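Local coordinates for divalent cation tolerance protein (Thermus thermophilus, PDB 1NZA) that is probably involved in resistance toward heavy metals and assembles as a homotrimer of the CutA family, at the interface of chains A and B. Residues are numbered along the deposited sequence; one frame, centred on the assembly and turned at random. Chains: chain A/B, Divalent cation tolerance protein.

Contact 1: the interface of chains A and B. Residues chain A 90-92; chain B 68.
B:Lys68, on helix 64-74, reaches across to the chain A turn where strand 89-90 gives way to helix 92-100. Its side chain passes A:Gly90 and A:Asn91 and ends beside A:Arg92, the first residue of that helix. The lysine buries more surface here than any of the three chain A residues. Its aliphatic part does the packing. The CD methylene of B:Lys68 lies 3.8 Å from CA of A:Asn91 and 3.7 Å from the carbonyl O of A:Gly90. The chain of B:Lys68 bends at its third torsion (chi3 -58°), and beyond the bend CE and NZ run on past the turn toward A:Arg92. The ammonium NZ of B:Lys68 stands 3.7 Å from O of A:Gly90, too long for a direct bond. The side chains of A:Arg92 and B:Lys68 cross at about a right angle. NE of A:Arg92 comes to 3.8 Å from NZ of B:Lys68. Two groups that are normally cationic thus lie close together, and this would probably cost some energy. The lysine also faces the amino end of a helix, where the helix dipole should not favour a positive charge. A water bridges the lysine ammonium and the backbone N of A:Arg92, linking the two chains. It lies 2.7 Å from B:Lys68 NZ. The same water is 3.1 Å from the backbone N of A:Arg92, with an angle of 150° at the hydrogen.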
# COMPACT_ATOMS: atom_id res chain seq x y z
N GLY A 90 7.43 -9.81 9.17
CA GLY A 90 8.42 -9.11 8.38
C GLY A 90 9.84 -9.42 8.81
O GLY A 90 10.08 -10.30 9.63
N ASN A 91 10.78 -8.68 8.23
CA ASN A 91 12.18 -8.86 8.58
C ASN A 91 12.30 -8.53 10.07
O ASN A 91 12.14 -7.38 10.47
CB ASN A 91 13.04 -7.91 7.74
CG ASN A 91 14.50 -8.02 8.08
OD1 ASN A 91 14.95 -9.01 8.65
ND2 ASN A 91 15.27 -7.00 7.71
N ARG A 92 12.56 -9.55 10.88
CA ARG A 92 12.67 -9.39 12.33
C ARG A 92 13.56 -8.23 12.77
O ARG A 92 13.19 -7.45 13.65
CB ARG A 92 13.17 -10.69 12.97
CG ARG A 92 12.32 -11.91 12.63
CD ARG A 92 12.89 -13.19 13.25
NE ARG A 92 12.22 -14.38 12.74
CZ ARG A 92 10.92 -14.64 12.90
NH1 ARG A 92 10.15 -13.78 13.55
NH2 ARG A 92 10.39 -15.75 12.39
N LYS B 68 12.23 -13.81 2.56
CA LYS B 68 13.13 -12.97 3.34
C LYS B 68 14.58 -13.31 3.06
O LYS B 68 15.41 -12.42 2.88
CB LYS B 68 12.87 -13.12 4.84
CG LYS B 68 11.65 -12.37 5.35
CD LYS B 68 11.69 -12.26 6.88
CE LYS B 68 11.75 -13.63 7.54
NZ LYS B 68 11.81 -13.53 9.03
O HOH W 1 13.94 -12.13 10.04

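Contact 2: the interface of chains A and B. Residues chain A 32-34; chain B 8, 37-39, 52.
A:Ile33 and B:Thr38 pair through their backbones, joining two copies of strand 30-42 in antiparallel fashion. A:Ile33 N donates to B:Thr38 O at 2.8 Å. B:Thr38 N returns a bond to A:Ile33 O at 3.1 Å. Next to this pair, B:Leu37 packs against two chain A side chains with separate methyls. CD2 meets CB of A:Asn32 at 3.7 Å, and CD1 meets CG2 of A:Val34 at 3.8 Å. A:Val34 and B:Leu37 point the same way, side by side. The amide of A:Asn32 reaches toward B:Ser39, with CG anti to the carbonyl carbon (chi1 -57°). Its ND2 lies 2.9 Å from the hydroxyl OG of B:Ser39, but the bond is bent (128° at H) and weak. Further out, B:Ser39 OG donates to the carboxylate OE1 of B:Glu52 at 2.5 Å. OE1 is met on its anti side, out of the carboxylate plane. This bond probably orients the serine hydroxyl, leaving its oxygen to accept the weak asparagine bond. B:Thr8 CG2 borders the asparagine amide from the opposite direction. B:Thr8 and B:Glu52 belong to the sodium site, so the edge-to-edge strand junction between subunits runs beside the metal-binding region on strands 2-9 and 47-60.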
# COMPACT_ATOMS: atom_id res chain seq x y z
N ASN A 32 7.51 6.85 3.84
CA ASN A 32 7.74 6.85 2.39
C ASN A 32 6.73 7.80 1.77
O ASN A 32 5.54 7.75 2.10
CB ASN A 32 7.50 5.47 1.77
CG ASN A 32 8.34 4.39 2.39
OD1 ASN A 32 7.83 3.32 2.73
ND2 ASN A 32 9.64 4.63 2.52
N ILE A 33 7.19 8.66 0.86
CA ILE A 33 6.30 9.59 0.18
C ILE A 33 6.18 9.16 -1.28
O ILE A 33 7.19 9.07 -1.98
CB ILE A 33 6.84 11.03 0.22
CG1 ILE A 33 6.98 11.49 1.68
CG2 ILE A 33 5.92 11.97 -0.58
CD1 ILE A 33 7.64 12.86 1.83
N VAL A 34 4.95 8.89 -1.71
CA VAL A 34 4.70 8.49 -3.10
C VAL A 34 3.97 9.65 -3.77
O VAL A 34 2.83 9.96 -3.43
CB VAL A 34 3.82 7.24 -3.16
CG1 VAL A 34 3.60 6.82 -4.61
CG2 VAL A 34 4.46 6.11 -2.36
N THR B 8 11.33 -1.77 0.13
CA THR B 8 11.79 -0.59 -0.58
C THR B 8 13.23 -0.88 -0.98
O THR B 8 13.94 -1.61 -0.29
CB THR B 8 11.71 0.68 0.28
OG1 THR B 8 12.24 0.42 1.58
CG2 THR B 8 10.26 1.15 0.40
N LEU B 37 9.87 7.23 -4.99
CA LEU B 37 9.61 7.51 -3.58
C LEU B 37 10.70 8.34 -2.91
O LEU B 37 11.85 8.31 -3.33
CB LEU B 37 9.50 6.21 -2.79
CG LEU B 37 8.16 5.51 -2.62
CD1 LEU B 37 7.67 5.01 -3.96
CD2 LEU B 37 8.34 4.36 -1.63
N THR B 38 10.30 9.07 -1.88
CA THR B 38 11.22 9.84 -1.06
C THR B 38 11.05 9.16 0.29
O THR B 38 9.93 9.01 0.76
CB THR B 38 10.79 11.31 -0.89
OG1 THR B 38 10.97 12.00 -2.13
CG2 THR B 38 11.63 11.99 0.18
N SER B 39 12.14 8.72 0.90
CA SER B 39 12.02 8.06 2.19
C SER B 39 12.73 8.86 3.27
O SER B 39 13.86 9.30 3.09
CB SER B 39 12.57 6.64 2.11
OG SER B 39 11.86 5.89 1.14
N GLU B 52 13.95 6.09 -3.22
CA GLU B 52 13.69 4.66 -3.33
C GLU B 52 12.54 4.31 -4.26
O GLU B 52 11.88 5.18 -4.81
CB GLU B 52 13.34 4.08 -1.96
CG GLU B 52 14.40 4.27 -0.88
CD GLU B 52 14.06 3.48 0.37
OE1 GLU B 52 12.97 3.72 0.94
OE2 GLU B 52 14.86 2.61 0.76

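Contact 3: the interface of chains A and B. Residues chain A 88-91; chain B 3, 61, 64, 68, 84.
A:Gly90 and the side chain of A:Glu89 pack against the ring of B:Phe64, the apolar centre of this patch. The ring CZ touches CA of A:Gly90 at 3.3 Å, and the glycine carbonyl carbon lies at the ring edge, in plane. A:Glu89 runs past the phenylalanine in the opposite direction. Its CG lies over one ring face, toward the rim. Its carboxylate stacks on the ring with the planes 28° apart, and its CD sits 3.3 Å from CD2 of B:Phe64. CG of B:Lys68, from the same chain as the ring, lies over the opposite face, also toward the rim. With CG anti to the backbone N (chi1 -167°), B:Phe64 sets its ring between the glutamate and the lysine. CB of B:Ala84 meets A:Glu89 CG at 3.7 Å. The backbone forms an antiparallel bridge here. B:Ala84 N donates to A:Glu89 O at 2.6 Å. A:Ala88 N donates to B:Ala84 O at 2.8 Å. At the polar rim two carboxylates meet. A:Glu89 OE1 lies 2.7 Å from OE1 of B:Glu3 and 3.0 Å from its OE2. Such closeness suggests a shared proton, which would make the pair a hydrogen bond, though protons are not seen. B:Thr61 CG2 borders the same carboxylate oxygen. The patch fastens the short strand 89-90 of one subunit to strand 82-86 of the next, extending the sheet across the homotrimer interface.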
# COMPACT_ATOMS: atom_id res chain seq x y z
N ALA A 88 1.54 -8.21 9.68
CA ALA A 88 1.45 -9.59 10.14
C ALA A 88 2.81 -10.18 10.48
O ALA A 88 2.96 -10.95 11.43
CB ALA A 88 0.78 -10.44 9.08
N GLU A 89 3.82 -9.83 9.67
CA GLU A 89 5.17 -10.31 9.88
C GLU A 89 6.15 -9.54 9.01
O GLU A 89 5.74 -8.71 8.19
CB GLU A 89 5.27 -11.81 9.56
CG GLU A 89 4.73 -12.20 8.19
CD GLU A 89 4.90 -13.68 7.90
OE1 GLU A 89 4.32 -14.18 6.92
OE2 GLU A 89 5.64 -14.35 8.66
N GLY A 90 7.43 -9.81 9.17
CA GLY A 90 8.42 -9.11 8.38
C GLY A 90 9.84 -9.42 8.81
O GLY A 90 10.08 -10.30 9.63
N ASN A 91 10.78 -8.68 8.23
CA ASN A 91 12.18 -8.86 8.58
C ASN A 91 12.30 -8.53 10.07
O ASN A 91 12.14 -7.38 10.47
CB ASN A 91 13.04 -7.91 7.74
CG ASN A 91 14.50 -8.02 8.08
OD1 ASN A 91 14.95 -9.01 8.65
ND2 ASN A 91 15.27 -7.00 7.71
N GLU B 3 -0.48 -12.76 1.41
CA GLU B 3 0.02 -11.49 1.93
C GLU B 3 0.53 -10.56 0.84
O GLU B 3 0.88 -11.01 -0.25
CB GLU B 3 1.19 -11.75 2.88
CG GLU B 3 0.87 -12.47 4.17
CD GLU B 3 2.12 -12.86 4.93
OE1 GLU B 3 2.09 -12.82 6.18
OE2 GLU B 3 3.13 -13.22 4.29
N THR B 61 2.28 -16.80 3.46
CA THR B 61 3.04 -16.96 4.69
C THR B 61 4.00 -18.14 4.60
O THR B 61 5.03 -18.17 5.28
CB THR B 61 2.11 -17.18 5.90
OG1 THR B 61 1.19 -18.24 5.61
CG2 THR B 61 1.34 -15.91 6.21
N PHE B 64 7.01 -16.75 2.64
CA PHE B 64 7.67 -15.63 3.31
C PHE B 64 9.06 -15.90 3.89
O PHE B 64 9.98 -15.12 3.66
CB PHE B 64 6.77 -15.06 4.42
CG PHE B 64 7.24 -13.73 4.93
CD1 PHE B 64 7.18 -12.60 4.11
CD2 PHE B 64 7.78 -13.61 6.20
CE1 PHE B 64 7.65 -11.37 4.56
CE2 PHE B 64 8.25 -12.38 6.66
CZ PHE B 64 8.19 -11.26 5.83
N LYS B 68 12.23 -13.81 2.56
CA LYS B 68 13.13 -12.97 3.34
C LYS B 68 14.58 -13.31 3.06
O LYS B 68 15.41 -12.42 2.88
CB LYS B 68 12.87 -13.12 4.84
CG LYS B 68 11.65 -12.37 5.35
CD LYS B 68 11.69 -12.26 6.88
CE LYS B 68 11.75 -13.63 7.54
NZ LYS B 68 11.81 -13.53 9.03
N ALA B 84 5.08 -7.66 5.85
CA ALA B 84 3.94 -8.32 5.23
C ALA B 84 2.61 -7.84 5.81
O ALA B 84 2.45 -7.76 7.03
CB ALA B 84 4.05 -9.84 5.42

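Contacts 1 and 3 are neighbours, with C-alpha centres about 6 Å apart. They share A:Gly90, A:Asn91 and B:Lys68, and both use helix 64-74 of chain B, so they form one continuous patch around strand 89-90 of chain A. Contact 2 is separate, its C-alpha centre about 19 Å from that of contact 1 and 20 Å from that of contact 3, and is built mainly on strand 30-42 of both chains. Contacts 2 and 3 each pair strands antiparallel across the chains. Two strand junctions this far apart should resist rocking of one subunit against the other and so support the homotrimer.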